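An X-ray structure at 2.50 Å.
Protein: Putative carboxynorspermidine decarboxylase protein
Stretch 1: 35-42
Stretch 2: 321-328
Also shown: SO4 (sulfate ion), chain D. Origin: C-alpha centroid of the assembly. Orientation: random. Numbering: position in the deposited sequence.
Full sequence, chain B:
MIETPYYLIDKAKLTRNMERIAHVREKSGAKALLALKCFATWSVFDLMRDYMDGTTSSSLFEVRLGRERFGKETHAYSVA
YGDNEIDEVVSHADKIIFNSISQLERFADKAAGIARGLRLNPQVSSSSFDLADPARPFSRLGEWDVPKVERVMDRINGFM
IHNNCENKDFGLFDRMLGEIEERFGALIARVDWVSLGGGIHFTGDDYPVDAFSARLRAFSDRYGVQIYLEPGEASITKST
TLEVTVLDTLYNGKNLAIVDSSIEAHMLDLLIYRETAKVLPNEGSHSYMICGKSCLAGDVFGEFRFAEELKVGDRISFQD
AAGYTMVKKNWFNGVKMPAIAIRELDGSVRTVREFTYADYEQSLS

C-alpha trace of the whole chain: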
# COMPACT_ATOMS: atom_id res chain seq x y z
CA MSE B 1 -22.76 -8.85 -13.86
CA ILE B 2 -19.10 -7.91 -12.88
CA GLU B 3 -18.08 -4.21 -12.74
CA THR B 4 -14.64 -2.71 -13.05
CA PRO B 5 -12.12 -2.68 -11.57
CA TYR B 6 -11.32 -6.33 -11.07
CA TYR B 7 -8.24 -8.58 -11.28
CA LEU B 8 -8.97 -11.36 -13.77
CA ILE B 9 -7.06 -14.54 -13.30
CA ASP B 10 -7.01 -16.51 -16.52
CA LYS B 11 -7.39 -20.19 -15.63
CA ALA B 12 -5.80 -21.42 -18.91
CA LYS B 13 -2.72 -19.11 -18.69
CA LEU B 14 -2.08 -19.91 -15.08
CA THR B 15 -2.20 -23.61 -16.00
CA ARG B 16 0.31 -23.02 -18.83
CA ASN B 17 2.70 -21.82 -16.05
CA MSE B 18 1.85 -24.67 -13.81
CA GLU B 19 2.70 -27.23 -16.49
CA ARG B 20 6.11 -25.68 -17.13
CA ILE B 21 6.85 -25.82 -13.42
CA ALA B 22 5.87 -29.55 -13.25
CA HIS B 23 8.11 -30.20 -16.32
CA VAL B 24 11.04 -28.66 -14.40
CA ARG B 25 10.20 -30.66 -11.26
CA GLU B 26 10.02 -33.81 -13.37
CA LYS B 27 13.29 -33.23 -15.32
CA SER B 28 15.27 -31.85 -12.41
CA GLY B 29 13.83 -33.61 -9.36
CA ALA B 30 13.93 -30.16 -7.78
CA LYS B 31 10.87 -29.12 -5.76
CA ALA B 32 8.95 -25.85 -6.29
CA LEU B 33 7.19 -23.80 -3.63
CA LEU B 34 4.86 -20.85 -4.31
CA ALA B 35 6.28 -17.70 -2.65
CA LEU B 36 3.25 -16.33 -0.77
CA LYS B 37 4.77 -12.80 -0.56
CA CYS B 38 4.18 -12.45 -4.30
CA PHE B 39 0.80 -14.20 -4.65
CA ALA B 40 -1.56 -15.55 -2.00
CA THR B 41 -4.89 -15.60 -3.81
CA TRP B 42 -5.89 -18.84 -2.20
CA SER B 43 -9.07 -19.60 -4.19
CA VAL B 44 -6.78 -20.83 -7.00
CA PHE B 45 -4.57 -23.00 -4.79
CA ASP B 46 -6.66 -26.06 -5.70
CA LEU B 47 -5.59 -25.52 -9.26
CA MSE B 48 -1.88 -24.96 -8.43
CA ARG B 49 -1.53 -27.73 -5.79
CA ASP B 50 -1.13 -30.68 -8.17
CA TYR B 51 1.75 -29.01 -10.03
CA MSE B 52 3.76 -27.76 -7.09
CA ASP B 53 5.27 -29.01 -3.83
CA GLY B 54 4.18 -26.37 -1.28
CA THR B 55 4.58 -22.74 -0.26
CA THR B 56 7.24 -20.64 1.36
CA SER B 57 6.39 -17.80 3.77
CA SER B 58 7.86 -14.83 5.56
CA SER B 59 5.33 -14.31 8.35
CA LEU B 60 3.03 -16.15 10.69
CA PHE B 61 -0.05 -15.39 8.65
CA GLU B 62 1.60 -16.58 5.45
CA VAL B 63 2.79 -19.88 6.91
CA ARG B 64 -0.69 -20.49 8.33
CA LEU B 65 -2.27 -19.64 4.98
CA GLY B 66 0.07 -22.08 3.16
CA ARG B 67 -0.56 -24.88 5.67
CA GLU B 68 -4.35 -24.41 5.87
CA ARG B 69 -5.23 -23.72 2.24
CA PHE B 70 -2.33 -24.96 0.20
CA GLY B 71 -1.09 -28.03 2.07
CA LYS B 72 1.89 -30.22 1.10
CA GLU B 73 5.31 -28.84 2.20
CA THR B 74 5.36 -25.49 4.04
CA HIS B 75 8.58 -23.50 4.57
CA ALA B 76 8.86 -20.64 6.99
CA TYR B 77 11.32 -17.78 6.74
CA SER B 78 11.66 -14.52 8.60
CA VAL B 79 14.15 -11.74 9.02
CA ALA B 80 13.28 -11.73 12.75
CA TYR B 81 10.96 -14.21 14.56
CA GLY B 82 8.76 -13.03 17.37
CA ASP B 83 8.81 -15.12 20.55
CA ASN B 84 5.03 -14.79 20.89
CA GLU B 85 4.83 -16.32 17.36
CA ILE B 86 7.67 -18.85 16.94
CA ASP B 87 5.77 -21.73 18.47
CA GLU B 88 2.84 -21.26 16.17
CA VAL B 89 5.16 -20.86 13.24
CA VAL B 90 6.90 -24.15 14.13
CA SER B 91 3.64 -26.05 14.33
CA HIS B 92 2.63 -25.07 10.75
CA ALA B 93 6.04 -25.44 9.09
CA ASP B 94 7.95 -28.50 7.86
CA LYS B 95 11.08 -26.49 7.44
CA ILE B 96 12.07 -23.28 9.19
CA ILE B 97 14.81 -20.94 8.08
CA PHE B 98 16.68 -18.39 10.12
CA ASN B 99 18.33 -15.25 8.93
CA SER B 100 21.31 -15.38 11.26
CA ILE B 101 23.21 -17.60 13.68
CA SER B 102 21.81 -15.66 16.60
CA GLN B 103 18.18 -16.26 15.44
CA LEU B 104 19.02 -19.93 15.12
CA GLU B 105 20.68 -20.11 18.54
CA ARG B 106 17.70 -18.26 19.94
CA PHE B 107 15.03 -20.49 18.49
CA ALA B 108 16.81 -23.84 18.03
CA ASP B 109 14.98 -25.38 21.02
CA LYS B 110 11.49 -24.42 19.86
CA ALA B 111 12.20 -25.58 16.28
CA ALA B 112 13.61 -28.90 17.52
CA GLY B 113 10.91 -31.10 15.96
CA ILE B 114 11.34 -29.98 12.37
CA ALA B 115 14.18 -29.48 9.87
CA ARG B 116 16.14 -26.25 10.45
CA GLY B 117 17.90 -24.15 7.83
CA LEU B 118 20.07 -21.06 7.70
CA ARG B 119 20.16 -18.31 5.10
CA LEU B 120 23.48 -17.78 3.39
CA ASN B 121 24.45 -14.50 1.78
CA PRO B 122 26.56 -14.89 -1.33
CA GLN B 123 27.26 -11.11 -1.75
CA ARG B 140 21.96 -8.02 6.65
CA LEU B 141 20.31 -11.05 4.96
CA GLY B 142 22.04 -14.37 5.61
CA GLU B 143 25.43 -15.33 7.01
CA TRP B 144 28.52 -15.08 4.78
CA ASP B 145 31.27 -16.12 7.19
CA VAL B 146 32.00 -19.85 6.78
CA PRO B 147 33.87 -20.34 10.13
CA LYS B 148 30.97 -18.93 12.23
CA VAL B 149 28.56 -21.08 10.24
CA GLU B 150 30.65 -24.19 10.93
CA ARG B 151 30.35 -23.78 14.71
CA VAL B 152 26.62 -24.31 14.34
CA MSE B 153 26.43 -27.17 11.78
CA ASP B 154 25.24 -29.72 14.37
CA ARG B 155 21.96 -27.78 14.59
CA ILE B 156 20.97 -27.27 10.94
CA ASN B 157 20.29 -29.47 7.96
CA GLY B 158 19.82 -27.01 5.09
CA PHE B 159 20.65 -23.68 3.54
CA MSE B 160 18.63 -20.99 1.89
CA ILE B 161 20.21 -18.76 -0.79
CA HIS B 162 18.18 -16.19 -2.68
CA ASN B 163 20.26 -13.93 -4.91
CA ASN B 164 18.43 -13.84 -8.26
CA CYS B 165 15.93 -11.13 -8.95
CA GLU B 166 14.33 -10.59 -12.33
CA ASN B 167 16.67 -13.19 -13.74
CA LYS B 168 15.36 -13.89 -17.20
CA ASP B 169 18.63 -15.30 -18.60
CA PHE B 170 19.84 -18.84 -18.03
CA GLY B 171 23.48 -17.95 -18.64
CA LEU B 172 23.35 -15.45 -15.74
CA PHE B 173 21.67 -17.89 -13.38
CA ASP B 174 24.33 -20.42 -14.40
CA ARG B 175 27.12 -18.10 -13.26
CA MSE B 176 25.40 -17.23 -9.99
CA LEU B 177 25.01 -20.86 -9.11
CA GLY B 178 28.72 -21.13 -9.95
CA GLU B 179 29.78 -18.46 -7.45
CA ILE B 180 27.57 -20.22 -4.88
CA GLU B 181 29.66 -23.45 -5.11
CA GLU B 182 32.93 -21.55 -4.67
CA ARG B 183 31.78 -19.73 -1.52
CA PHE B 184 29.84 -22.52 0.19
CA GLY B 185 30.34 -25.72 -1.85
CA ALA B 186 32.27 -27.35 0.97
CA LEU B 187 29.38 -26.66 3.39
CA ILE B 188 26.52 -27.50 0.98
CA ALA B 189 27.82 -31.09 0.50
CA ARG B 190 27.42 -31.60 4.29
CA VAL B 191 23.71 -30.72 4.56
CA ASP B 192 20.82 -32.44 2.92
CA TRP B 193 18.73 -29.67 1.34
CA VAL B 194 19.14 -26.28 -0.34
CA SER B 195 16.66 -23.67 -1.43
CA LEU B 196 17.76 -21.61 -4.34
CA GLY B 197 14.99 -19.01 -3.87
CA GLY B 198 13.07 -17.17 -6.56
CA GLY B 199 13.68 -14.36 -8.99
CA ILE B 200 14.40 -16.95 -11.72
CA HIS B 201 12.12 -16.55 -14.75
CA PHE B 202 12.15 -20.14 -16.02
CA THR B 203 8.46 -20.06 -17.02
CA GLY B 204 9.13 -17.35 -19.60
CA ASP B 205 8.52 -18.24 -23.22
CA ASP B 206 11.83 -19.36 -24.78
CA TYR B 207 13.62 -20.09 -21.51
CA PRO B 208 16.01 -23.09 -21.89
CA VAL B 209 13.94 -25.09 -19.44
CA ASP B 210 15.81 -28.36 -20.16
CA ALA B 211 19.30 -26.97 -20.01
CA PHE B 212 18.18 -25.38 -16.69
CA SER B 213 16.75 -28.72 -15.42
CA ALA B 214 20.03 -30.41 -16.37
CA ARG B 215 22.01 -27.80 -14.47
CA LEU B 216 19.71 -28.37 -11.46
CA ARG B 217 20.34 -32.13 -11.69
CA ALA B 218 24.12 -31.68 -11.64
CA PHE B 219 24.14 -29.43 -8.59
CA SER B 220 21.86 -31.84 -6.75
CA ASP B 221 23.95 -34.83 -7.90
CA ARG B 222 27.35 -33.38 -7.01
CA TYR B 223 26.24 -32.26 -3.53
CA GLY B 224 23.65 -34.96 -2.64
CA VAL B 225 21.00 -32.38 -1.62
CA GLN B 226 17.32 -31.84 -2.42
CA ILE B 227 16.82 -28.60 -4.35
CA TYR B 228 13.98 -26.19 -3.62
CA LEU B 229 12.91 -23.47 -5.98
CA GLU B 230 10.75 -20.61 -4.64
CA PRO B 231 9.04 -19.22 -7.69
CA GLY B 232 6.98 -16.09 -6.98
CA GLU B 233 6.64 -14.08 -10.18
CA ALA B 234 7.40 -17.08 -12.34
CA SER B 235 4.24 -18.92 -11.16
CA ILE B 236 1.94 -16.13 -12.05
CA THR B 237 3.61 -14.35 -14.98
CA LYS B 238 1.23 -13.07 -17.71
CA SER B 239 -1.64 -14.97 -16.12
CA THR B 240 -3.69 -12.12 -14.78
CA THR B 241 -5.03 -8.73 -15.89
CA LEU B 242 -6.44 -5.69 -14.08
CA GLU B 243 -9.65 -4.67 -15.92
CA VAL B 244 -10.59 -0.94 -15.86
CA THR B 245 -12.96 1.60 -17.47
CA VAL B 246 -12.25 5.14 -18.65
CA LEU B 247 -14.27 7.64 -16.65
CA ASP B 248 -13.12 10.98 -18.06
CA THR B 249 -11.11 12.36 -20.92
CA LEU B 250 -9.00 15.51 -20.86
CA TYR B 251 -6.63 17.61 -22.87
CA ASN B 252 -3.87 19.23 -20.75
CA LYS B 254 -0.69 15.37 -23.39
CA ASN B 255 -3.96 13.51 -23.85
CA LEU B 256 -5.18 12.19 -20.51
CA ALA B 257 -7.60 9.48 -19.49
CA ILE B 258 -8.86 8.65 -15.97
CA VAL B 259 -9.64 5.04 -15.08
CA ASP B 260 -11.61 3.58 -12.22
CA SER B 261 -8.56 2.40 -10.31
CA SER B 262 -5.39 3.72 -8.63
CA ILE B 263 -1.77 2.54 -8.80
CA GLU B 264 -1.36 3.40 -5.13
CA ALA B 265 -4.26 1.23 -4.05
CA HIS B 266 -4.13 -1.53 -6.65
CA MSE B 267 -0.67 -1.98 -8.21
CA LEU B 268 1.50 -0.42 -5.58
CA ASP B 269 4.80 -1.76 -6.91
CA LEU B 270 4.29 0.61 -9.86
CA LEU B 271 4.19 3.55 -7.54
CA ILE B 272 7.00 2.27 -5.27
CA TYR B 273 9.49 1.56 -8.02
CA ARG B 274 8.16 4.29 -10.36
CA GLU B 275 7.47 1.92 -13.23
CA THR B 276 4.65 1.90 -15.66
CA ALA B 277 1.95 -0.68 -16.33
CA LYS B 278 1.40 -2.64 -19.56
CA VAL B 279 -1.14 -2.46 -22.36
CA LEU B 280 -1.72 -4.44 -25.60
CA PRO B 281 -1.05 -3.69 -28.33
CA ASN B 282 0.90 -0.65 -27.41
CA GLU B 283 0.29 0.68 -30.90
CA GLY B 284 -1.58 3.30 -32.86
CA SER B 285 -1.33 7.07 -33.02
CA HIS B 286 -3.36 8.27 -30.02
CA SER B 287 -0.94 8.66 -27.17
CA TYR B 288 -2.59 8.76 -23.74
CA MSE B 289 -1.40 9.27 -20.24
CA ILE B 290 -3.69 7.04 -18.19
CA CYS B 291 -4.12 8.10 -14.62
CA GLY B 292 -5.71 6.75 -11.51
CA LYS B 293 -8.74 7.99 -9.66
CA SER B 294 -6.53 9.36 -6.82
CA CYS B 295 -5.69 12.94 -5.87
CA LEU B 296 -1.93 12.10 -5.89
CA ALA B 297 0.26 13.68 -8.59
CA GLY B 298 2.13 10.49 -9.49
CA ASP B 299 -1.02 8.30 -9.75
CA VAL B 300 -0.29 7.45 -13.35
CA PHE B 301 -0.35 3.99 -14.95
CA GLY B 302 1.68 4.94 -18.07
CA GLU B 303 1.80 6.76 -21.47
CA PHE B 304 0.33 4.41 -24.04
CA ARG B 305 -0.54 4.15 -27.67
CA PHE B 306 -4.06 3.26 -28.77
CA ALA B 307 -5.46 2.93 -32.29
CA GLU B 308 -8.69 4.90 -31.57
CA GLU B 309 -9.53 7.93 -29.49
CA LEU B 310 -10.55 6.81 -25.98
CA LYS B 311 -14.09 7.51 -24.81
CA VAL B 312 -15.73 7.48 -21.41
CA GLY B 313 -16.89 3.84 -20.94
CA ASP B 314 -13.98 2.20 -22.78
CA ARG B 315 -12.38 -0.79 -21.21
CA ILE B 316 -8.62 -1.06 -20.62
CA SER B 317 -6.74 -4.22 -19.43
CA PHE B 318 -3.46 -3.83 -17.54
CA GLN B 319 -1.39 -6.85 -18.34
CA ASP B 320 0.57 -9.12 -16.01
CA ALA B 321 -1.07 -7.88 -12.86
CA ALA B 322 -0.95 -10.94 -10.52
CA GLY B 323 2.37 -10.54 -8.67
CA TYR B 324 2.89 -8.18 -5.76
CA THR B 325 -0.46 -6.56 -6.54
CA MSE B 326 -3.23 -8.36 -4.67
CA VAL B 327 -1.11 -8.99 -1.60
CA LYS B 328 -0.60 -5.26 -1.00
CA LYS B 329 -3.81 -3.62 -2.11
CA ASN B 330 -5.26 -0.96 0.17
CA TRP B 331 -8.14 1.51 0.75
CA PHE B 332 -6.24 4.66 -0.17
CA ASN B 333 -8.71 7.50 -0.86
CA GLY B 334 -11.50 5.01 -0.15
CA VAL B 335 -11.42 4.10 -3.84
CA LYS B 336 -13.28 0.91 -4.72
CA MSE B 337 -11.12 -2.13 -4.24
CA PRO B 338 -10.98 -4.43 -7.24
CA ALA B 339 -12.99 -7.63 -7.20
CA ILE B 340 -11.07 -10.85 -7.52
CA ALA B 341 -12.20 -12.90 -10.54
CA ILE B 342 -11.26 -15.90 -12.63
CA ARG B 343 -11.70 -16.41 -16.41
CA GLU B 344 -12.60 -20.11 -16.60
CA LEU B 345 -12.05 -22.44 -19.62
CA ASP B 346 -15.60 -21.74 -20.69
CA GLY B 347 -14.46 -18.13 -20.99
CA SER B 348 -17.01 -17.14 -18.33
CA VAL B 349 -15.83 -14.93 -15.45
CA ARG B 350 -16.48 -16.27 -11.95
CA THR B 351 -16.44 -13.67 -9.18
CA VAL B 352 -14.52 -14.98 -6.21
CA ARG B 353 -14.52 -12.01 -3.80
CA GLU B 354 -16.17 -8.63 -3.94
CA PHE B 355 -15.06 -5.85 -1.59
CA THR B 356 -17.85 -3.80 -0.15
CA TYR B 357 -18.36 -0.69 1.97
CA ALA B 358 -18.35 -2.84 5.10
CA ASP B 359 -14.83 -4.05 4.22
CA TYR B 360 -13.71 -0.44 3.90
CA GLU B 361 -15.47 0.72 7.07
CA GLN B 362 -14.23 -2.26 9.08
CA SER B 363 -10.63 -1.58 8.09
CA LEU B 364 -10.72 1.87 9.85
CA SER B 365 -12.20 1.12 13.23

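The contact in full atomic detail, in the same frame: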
# COMPACT_ATOMS: atom_id res chain seq x y z
N ALA B 35 5.95 -18.76 -3.64
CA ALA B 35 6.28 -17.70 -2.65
C ALA B 35 5.06 -16.84 -2.33
O ALA B 35 4.62 -16.06 -3.18
CB ALA B 35 7.45 -16.83 -3.10
N LEU B 36 4.49 -17.02 -1.13
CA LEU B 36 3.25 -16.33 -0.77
C LEU B 36 3.38 -14.80 -0.69
O LEU B 36 2.39 -14.11 -0.84
CB LEU B 36 2.64 -16.93 0.48
CG LEU B 36 2.19 -18.40 0.40
CD1 LEU B 36 1.40 -18.82 1.65
CD2 LEU B 36 1.31 -18.63 -0.82
N LYS B 37 4.59 -14.25 -0.54
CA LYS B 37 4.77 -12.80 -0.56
C LYS B 37 4.37 -12.17 -1.91
O LYS B 37 3.94 -11.02 -1.97
CB LYS B 37 6.16 -12.35 -0.09
CG LYS B 37 7.27 -12.68 -1.03
CD LYS B 37 8.67 -12.31 -0.47
CE LYS B 37 9.75 -12.91 -1.40
NZ LYS B 37 11.15 -12.83 -0.82
N CYS B 38 4.49 -12.95 -2.98
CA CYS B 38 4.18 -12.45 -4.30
C CYS B 38 2.69 -12.62 -4.62
O CYS B 38 2.05 -11.71 -5.21
CB CYS B 38 5.04 -13.19 -5.31
SG CYS B 38 4.42 -13.09 -7.00
N PHE B 39 2.14 -13.78 -4.22
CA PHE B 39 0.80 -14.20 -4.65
C PHE B 39 0.22 -15.16 -3.64
O PHE B 39 0.81 -16.19 -3.39
CB PHE B 39 0.89 -14.89 -5.98
CG PHE B 39 -0.43 -15.30 -6.56
CD1 PHE B 39 -0.94 -16.61 -6.34
CD2 PHE B 39 -1.15 -14.42 -7.37
CE1 PHE B 39 -2.17 -17.01 -6.91
CE2 PHE B 39 -2.39 -14.80 -7.92
CZ PHE B 39 -2.90 -16.10 -7.71
N ALA B 40 -0.92 -14.81 -3.07
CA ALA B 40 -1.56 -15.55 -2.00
C ALA B 40 -3.08 -15.56 -2.20
O ALA B 40 -3.88 -15.60 -1.25
CB ALA B 40 -1.16 -14.95 -0.68
N THR B 41 -3.49 -15.58 -3.47
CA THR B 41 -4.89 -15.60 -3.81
C THR B 41 -5.37 -17.05 -3.74
O THR B 41 -5.42 -17.77 -4.76
CB THR B 41 -5.08 -15.02 -5.18
OG1 THR B 41 -4.68 -13.67 -5.13
CG2 THR B 41 -6.54 -15.07 -5.60
N TRP B 42 -5.72 -17.44 -2.52
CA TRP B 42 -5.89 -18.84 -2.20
C TRP B 42 -6.99 -19.60 -2.95
O TRP B 42 -6.88 -20.81 -3.12
CB TRP B 42 -5.99 -19.07 -0.69
CG TRP B 42 -7.02 -18.26 0.05
CD1 TRP B 42 -6.85 -17.02 0.62
CD2 TRP B 42 -8.35 -18.64 0.32
NE1 TRP B 42 -7.99 -16.61 1.20
CE2 TRP B 42 -8.94 -17.59 1.05
CE3 TRP B 42 -9.11 -19.78 0.03
CZ2 TRP B 42 -10.28 -17.63 1.48
CZ3 TRP B 42 -10.43 -19.84 0.47
CH2 TRP B 42 -11.01 -18.76 1.17
N ALA B 321 -0.80 -8.54 -14.10
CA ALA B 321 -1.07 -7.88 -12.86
C ALA B 321 -1.20 -8.78 -11.63
O ALA B 321 -1.70 -8.34 -10.62
CB ALA B 321 -2.31 -7.02 -13.02
N ALA B 322 -0.73 -10.03 -11.68
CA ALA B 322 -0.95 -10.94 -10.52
C ALA B 322 0.06 -10.82 -9.37
O ALA B 322 -0.31 -10.99 -8.20
CB ALA B 322 -1.06 -12.40 -10.97
N GLY B 323 1.33 -10.56 -9.68
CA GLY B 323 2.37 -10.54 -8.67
C GLY B 323 2.49 -9.23 -7.92
O GLY B 323 2.52 -8.13 -8.53
N TYR B 324 2.59 -9.33 -6.59
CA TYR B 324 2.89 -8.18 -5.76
C TYR B 324 1.83 -7.10 -5.96
O TYR B 324 2.08 -5.90 -5.76
CB TYR B 324 4.33 -7.65 -6.06
CG TYR B 324 5.40 -8.66 -5.73
CD1 TYR B 324 5.74 -8.94 -4.39
CD2 TYR B 324 6.02 -9.40 -6.75
CE1 TYR B 324 6.73 -9.93 -4.08
CE2 TYR B 324 6.99 -10.37 -6.47
CZ TYR B 324 7.34 -10.62 -5.15
OH TYR B 324 8.29 -11.60 -4.90
N THR B 325 0.64 -7.51 -6.37
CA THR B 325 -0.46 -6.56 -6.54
C THR B 325 -1.52 -6.84 -5.49
O THR B 325 -1.71 -6.07 -4.58
CB THR B 325 -1.06 -6.67 -7.93
OG1 THR B 325 -1.46 -8.03 -8.15
CG2 THR B 325 -0.02 -6.22 -9.01
N MSE B 326 -2.18 -8.00 -5.60
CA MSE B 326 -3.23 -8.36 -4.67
C MSE B 326 -2.78 -8.41 -3.23
O MSE B 326 -3.55 -8.08 -2.36
CB MSE B 326 -3.86 -9.70 -5.06
CG MSE B 326 -5.05 -9.52 -5.98
SE MSE B 326 -5.53 -11.08 -7.11
CE MSE B 326 -3.85 -11.14 -8.11
N VAL B 327 -1.56 -8.83 -2.97
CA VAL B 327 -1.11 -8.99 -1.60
C VAL B 327 -0.89 -7.64 -0.87
O VAL B 327 -0.63 -7.60 0.33
CB VAL B 327 0.23 -9.78 -1.56
CG1 VAL B 327 -0.00 -11.33 -1.71
CG2 VAL B 327 1.19 -9.20 -2.60
N LYS B 328 -0.96 -6.52 -1.60
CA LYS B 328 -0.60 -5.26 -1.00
C LYS B 328 -1.59 -4.17 -1.37
O LYS B 328 -1.32 -3.00 -1.22
CB LYS B 328 0.86 -4.88 -1.27
CG LYS B 328 1.29 -4.91 -2.74
CD LYS B 328 2.72 -4.33 -2.89
CE LYS B 328 3.74 -5.43 -3.06
NZ LYS B 328 5.08 -5.02 -2.64
S SO4 D . 10.07 -13.73 -6.98
O1 SO4 D . 11.07 -12.81 -7.51
O2 SO4 D . 8.73 -13.23 -7.21
O3 SO4 D . 10.27 -14.98 -7.74
O4 SO4 D . 10.29 -14.00 -5.55

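Two irregular segments, nearly three hundred residues apart in sequence, meet here and bury about 445 Å² between them. They come closest at Cys38 and Tyr324, whose CA atoms lie 4.7 Å apart, and the one hydrogen bond across the contact joins the same pair: Tyr324 N donates to Cys38 O over 2.8 Å, almost straight at 172°. Neither segment forms a regular strand at this point, so the bond works as a single rivet, and the rest of the fit depends on shape.

The Tyr324 ring offers a broad flat surface, and Tyr324 is the most covered residue of its stretch. Its CA-to-CB bond points sideways, but with chi1 near -63° (m) the end of the side chain comes nearer to the other stretch and lays one face of the ring against Cys38. The CA of Cys38 sits 3.7 Å from the centroid of the Tyr324 ring, only 17° off the normal, in a CH-pi contact, and Cys38 CB approaches Tyr324 CZ to 3.5 Å. A small side chain suits this place because the backbone itself can come down close to the ring. The Cys38 sulfur lies obliquely to the ring, with SG 4.2 Å from the Tyr324 ring centroid, and SG also packs 3.7 Å from Gly323 CA. Glycine fits beside it: an ideal CB on Gly323 would stand just 3.3 Å from SG of Cys38, a tight approach. At the edge of the tyrosine ring, Tyr324 OH donates a hydrogen bond of 2.9 Å to O2 of the sulfate, probably a guest from the crystallisation liquor. The aliphatic part of Lys37 passes nearby, its CE 4.0 Å from Tyr324 OH.

Val327, from the same stretch as Tyr324, is a second bump. It points toward stretch 1, and its branched, compact shape lets it press against the turn at more than one point: Val327 CG2 lies 3.4 Å from Lys37 O, while Val327 CG1 lies 3.8 Å from Leu36 O and 3.9 Å from Ala40 CB. The short methyl of Ala40 meets the valine without demanding more room.

Farther along, the CA-to-CB bond of Phe39 points sideways, but in the t rotamer the end of its side chain comes nearer, against Ala322 and Met326. The carbonyl O of Ala322 meets the ring edge, 3.6 Å from Phe39 CD2, and the flexible selenomethionine Met326 brings CE to 3.9 Å from Phe39 CE2. Thr41 points toward stretch 2, where its OG1 lies 3.4 Å from Met326 SE. The long, unbranched selenomethionine thus touches both the aromatic ring and the threonine.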